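Local coordinates for putative uncharacterized protein Ta1305 (Thermoplasma acidophilum, PDB 4RKS), which phosphorylates (R)-mevalonate at its 3-hydroxyl with ATP, a step of the alternative mevalonate pathway to isoprenoids in extreme acidophiles, at residues Y22-G34 against D128-L141. Residues are numbered along the deposited sequence; the frame is centred on the assembly and turned at random.
With MEV ((R)-mevalonate), chain C.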
# COMPACT_ATOMS: atom_id res chain seq x y z
N TYR A 22 14.55 27.88 -1.28
CA TYR A 22 15.07 26.70 -1.98
C TYR A 22 14.39 26.56 -3.34
O TYR A 22 13.48 27.32 -3.67
CB TYR A 22 14.85 25.43 -1.15
CG TYR A 22 15.54 25.44 0.20
CD1 TYR A 22 16.84 24.98 0.33
CD2 TYR A 22 14.89 25.92 1.33
CE1 TYR A 22 17.48 25.00 1.57
CE2 TYR A 22 15.52 25.93 2.57
CZ TYR A 22 16.82 25.47 2.68
OH TYR A 22 17.46 25.47 3.90
N ARG A 23 14.83 25.58 -4.13
CA ARG A 23 14.25 25.35 -5.46
C ARG A 23 13.49 24.03 -5.57
O ARG A 23 12.56 23.92 -6.34
CB ARG A 23 15.35 25.40 -6.52
CG ARG A 23 15.98 26.78 -6.63
CD ARG A 23 17.37 26.70 -7.23
NE ARG A 23 17.94 28.04 -7.41
CZ ARG A 23 17.91 28.72 -8.55
NH1 ARG A 23 17.35 28.19 -9.63
NH2 ARG A 23 18.44 29.93 -8.62
N SER A 24 13.89 23.02 -4.78
CA SER A 24 13.28 21.71 -4.88
C SER A 24 13.49 20.86 -3.63
O SER A 24 14.38 21.13 -2.82
CB SER A 24 13.83 20.96 -6.08
OG SER A 24 15.13 20.47 -5.78
N ILE A 25 12.69 19.81 -3.50
CA ILE A 25 12.92 18.82 -2.45
C ILE A 25 12.57 17.44 -2.98
O ILE A 25 11.63 17.29 -3.75
CB ILE A 25 12.10 19.12 -1.16
CG1 ILE A 25 12.52 18.18 -0.03
CG2 ILE A 25 10.60 19.03 -1.41
CD1 ILE A 25 11.96 18.55 1.34
N GLY A 26 13.36 16.45 -2.60
CA GLY A 26 13.10 15.08 -2.98
C GLY A 26 12.64 14.22 -1.82
O GLY A 26 12.91 14.52 -0.66
N SER A 27 11.94 13.14 -2.14
CA SER A 27 11.48 12.21 -1.10
C SER A 27 11.36 10.80 -1.67
O SER A 27 11.46 10.62 -2.87
CB SER A 27 10.14 12.67 -0.52
OG SER A 27 9.17 12.79 -1.54
N THR A 28 11.14 9.82 -0.79
CA THR A 28 11.08 8.40 -1.16
C THR A 28 10.03 7.69 -0.28
O THR A 28 10.00 7.91 0.91
CB THR A 28 12.47 7.72 -0.98
OG1 THR A 28 13.43 8.33 -1.85
CG2 THR A 28 12.42 6.19 -1.28
N ALA A 29 9.18 6.84 -0.86
CA ALA A 29 8.35 5.95 -0.04
C ALA A 29 8.32 4.55 -0.65
O ALA A 29 8.78 4.35 -1.79
CB ALA A 29 6.94 6.51 0.12
N TYR A 30 7.77 3.60 0.10
CA TYR A 30 7.74 2.18 -0.28
C TYR A 30 6.32 1.70 -0.50
O TYR A 30 5.41 2.15 0.19
CB TYR A 30 8.46 1.34 0.80
CG TYR A 30 9.86 1.86 0.98
CD1 TYR A 30 10.83 1.60 0.02
CD2 TYR A 30 10.18 2.68 2.05
CE1 TYR A 30 12.10 2.10 0.15
CE2 TYR A 30 11.46 3.20 2.19
CZ TYR A 30 12.41 2.90 1.22
OH TYR A 30 13.68 3.41 1.32
N PRO A 31 6.13 0.77 -1.46
CA PRO A 31 4.81 0.22 -1.75
C PRO A 31 4.26 -0.62 -0.61
O PRO A 31 4.94 -0.91 0.38
CB PRO A 31 5.05 -0.63 -3.01
CG PRO A 31 6.48 -1.08 -2.86
CD PRO A 31 7.20 0.10 -2.24
N THR A 32 2.99 -0.99 -0.72
CA THR A 32 2.33 -1.62 0.41
C THR A 32 1.56 -2.87 -0.00
O THR A 32 1.24 -3.08 -1.18
CB THR A 32 1.37 -0.62 1.11
OG1 THR A 32 0.29 -0.30 0.24
CG2 THR A 32 2.10 0.66 1.47
N ILE A 33 1.29 -3.71 1.00
CA ILE A 33 0.46 -4.91 0.87
C ILE A 33 -0.62 -4.86 1.95
O ILE A 33 -0.32 -4.66 3.13
CB ILE A 33 1.30 -6.20 1.04
CG1 ILE A 33 2.29 -6.35 -0.11
CG2 ILE A 33 0.39 -7.43 1.14
CD1 ILE A 33 3.44 -7.32 0.18
N GLY A 34 -1.87 -5.04 1.55
CA GLY A 34 -2.96 -5.13 2.52
C GLY A 34 -2.88 -6.37 3.41
O GLY A 34 -2.53 -7.45 2.95
N ASP A 128 0.23 4.11 -3.67
CA ASP A 128 0.33 4.43 -2.25
C ASP A 128 1.67 5.10 -1.91
O ASP A 128 1.71 6.11 -1.21
CB ASP A 128 0.17 3.18 -1.38
CG ASP A 128 -1.28 2.71 -1.27
OD1 ASP A 128 -2.21 3.51 -1.55
OD2 ASP A 128 -1.49 1.54 -0.89
N ALA A 129 2.76 4.51 -2.40
CA ALA A 129 4.11 5.06 -2.21
C ALA A 129 4.24 6.46 -2.81
O ALA A 129 4.91 7.32 -2.25
CB ALA A 129 5.17 4.11 -2.82
N GLY A 130 3.63 6.67 -3.97
CA GLY A 130 3.69 7.97 -4.61
C GLY A 130 3.00 9.00 -3.73
O GLY A 130 3.54 10.09 -3.50
N ALA A 131 1.81 8.65 -3.25
CA ALA A 131 1.04 9.52 -2.38
C ALA A 131 1.81 9.85 -1.10
O ALA A 131 1.98 11.02 -0.76
CB ALA A 131 -0.30 8.88 -2.04
N ALA A 132 2.26 8.82 -0.40
CA ALA A 132 3.02 9.02 0.83
C ALA A 132 4.28 9.86 0.59
O ALA A 132 4.66 10.67 1.45
CB ALA A 132 3.37 7.67 1.44
N SER A 133 4.93 9.69 -0.56
CA SER A 133 6.17 10.41 -0.83
C SER A 133 5.88 11.90 -0.98
O SER A 133 6.70 12.74 -0.59
CB SER A 133 6.89 9.89 -2.09
OG SER A 133 6.12 10.14 -3.24
N ILE A 134 4.73 12.21 -1.55
CA ILE A 134 4.28 13.60 -1.57
C ILE A 134 4.14 14.13 -0.15
O ILE A 134 4.63 15.21 0.15
CB ILE A 134 2.94 13.75 -2.29
CG1 ILE A 134 3.09 13.32 -3.75
CG2 ILE A 134 2.48 15.20 -2.23
CD1 ILE A 134 1.81 13.34 -4.49
N GLY A 135 3.49 13.36 0.72
CA GLY A 135 3.37 13.76 2.12
C GLY A 135 4.71 14.00 2.81
O GLY A 135 4.89 14.98 3.53
N ALA A 136 5.67 13.11 2.57
CA ALA A 136 6.99 13.22 3.18
C ALA A 136 7.70 14.45 2.67
O ALA A 136 8.45 15.06 3.40
CB ALA A 136 7.84 11.97 2.90
N ALA A 137 7.50 14.80 1.41
CA ALA A 137 8.14 16.01 0.87
C ALA A 137 7.58 17.29 1.53
O ALA A 137 8.33 18.20 1.88
CB ALA A 137 7.95 16.07 -0.64
N ILE A 138 6.27 17.34 1.71
CA ILE A 138 5.60 18.47 2.36
C ILE A 138 6.00 18.60 3.83
O ILE A 138 6.30 19.70 4.33
CB ILE A 138 4.06 18.34 2.25
CG1 ILE A 138 3.62 18.45 0.79
CG2 ILE A 138 3.37 19.39 3.11
CD1 ILE A 138 2.21 17.99 0.54
N LEU A 139 5.99 17.47 4.53
CA LEU A 139 6.46 17.42 5.90
C LEU A 139 7.93 17.79 5.99
O LEU A 139 8.36 18.35 6.98
CB LEU A 139 6.24 16.02 6.49
CG LEU A 139 4.76 15.72 6.77
CD1 LEU A 139 4.49 14.22 6.82
CD2 LEU A 139 4.32 16.39 8.06
N GLY A 140 8.69 17.46 4.96
CA GLY A 140 10.10 17.81 4.90
C GLY A 140 10.29 19.32 4.91
O GLY A 140 11.22 19.85 5.53
N LEU A 141 9.38 20.02 4.25
CA LEU A 141 9.43 21.48 4.19
C LEU A 141 8.85 22.13 5.45
O LEU A 141 9.34 23.16 5.89
CB LEU A 141 8.68 21.98 2.95
CG LEU A 141 9.30 21.60 1.61
CD1 LEU A 141 8.38 21.94 0.43
CD2 LEU A 141 10.65 22.28 1.47
C8 MEV C . -6.47 -0.99 -1.54
O8 MEV C . -6.96 0.28 -1.92
C2 MEV C . -7.18 -2.03 -2.37
C3 MEV C . -6.60 -3.43 -2.38
O7 MEV C . -5.22 -3.44 -2.63
C4 MEV C . -6.85 -4.14 -1.06
C5 MEV C . -5.83 -3.81 0.01
O3 MEV C . -4.58 -3.83 -0.23
O4 MEV C . -6.22 -3.49 1.16
C6 MEV C . -7.29 -4.18 -3.49
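Ser27 OG donates a hydrogen bond to Ser133 O (2.6 Å) from above the carbonyl plane (47° out of it), while Ala137 N, in its helical bond, reaches this oxygen from the opposite face. With chi1 57°, OG lies between the backbone N and carbonyl carbon of Ser27, which carries it to the helix carbonyl. Replacing Ser27 by an alanine is likely to cost Ser133 O this second donor, leaving the helical Ala137 N bond, and to open a gap beside Ala137 CB. Small residues let the axes of strand 24-29 and helix 128-141 approach to 6.8 Å: Ala29 CB comes 3.2 Å from Ala129 O and also packs on Ala132 CB, and Ala129 CB packs against Tyr30 C at 3.5 Å. Where Gly140 has no CB to obstruct it, Ile25 CD1 meets Leu141 CD2 at 4.0 Å, the side chains running alongside in opposite senses. In the second shell, Ser133 OG turns back to Gly130 O and also bonds Thr69 of strand 66-73. Thr32 OG1 stands 2.8 Å from Asp128 OD2; Thr32 also touches substrate-binding Arg163, and Gly34 CA is 3.4 Å from mevalonate O3. In this GHMP-kinase N-terminal domain, small residues thus permit close strand-helix packing, and a main-chain carbonyl satisfies the buried Ser27 hydroxyl.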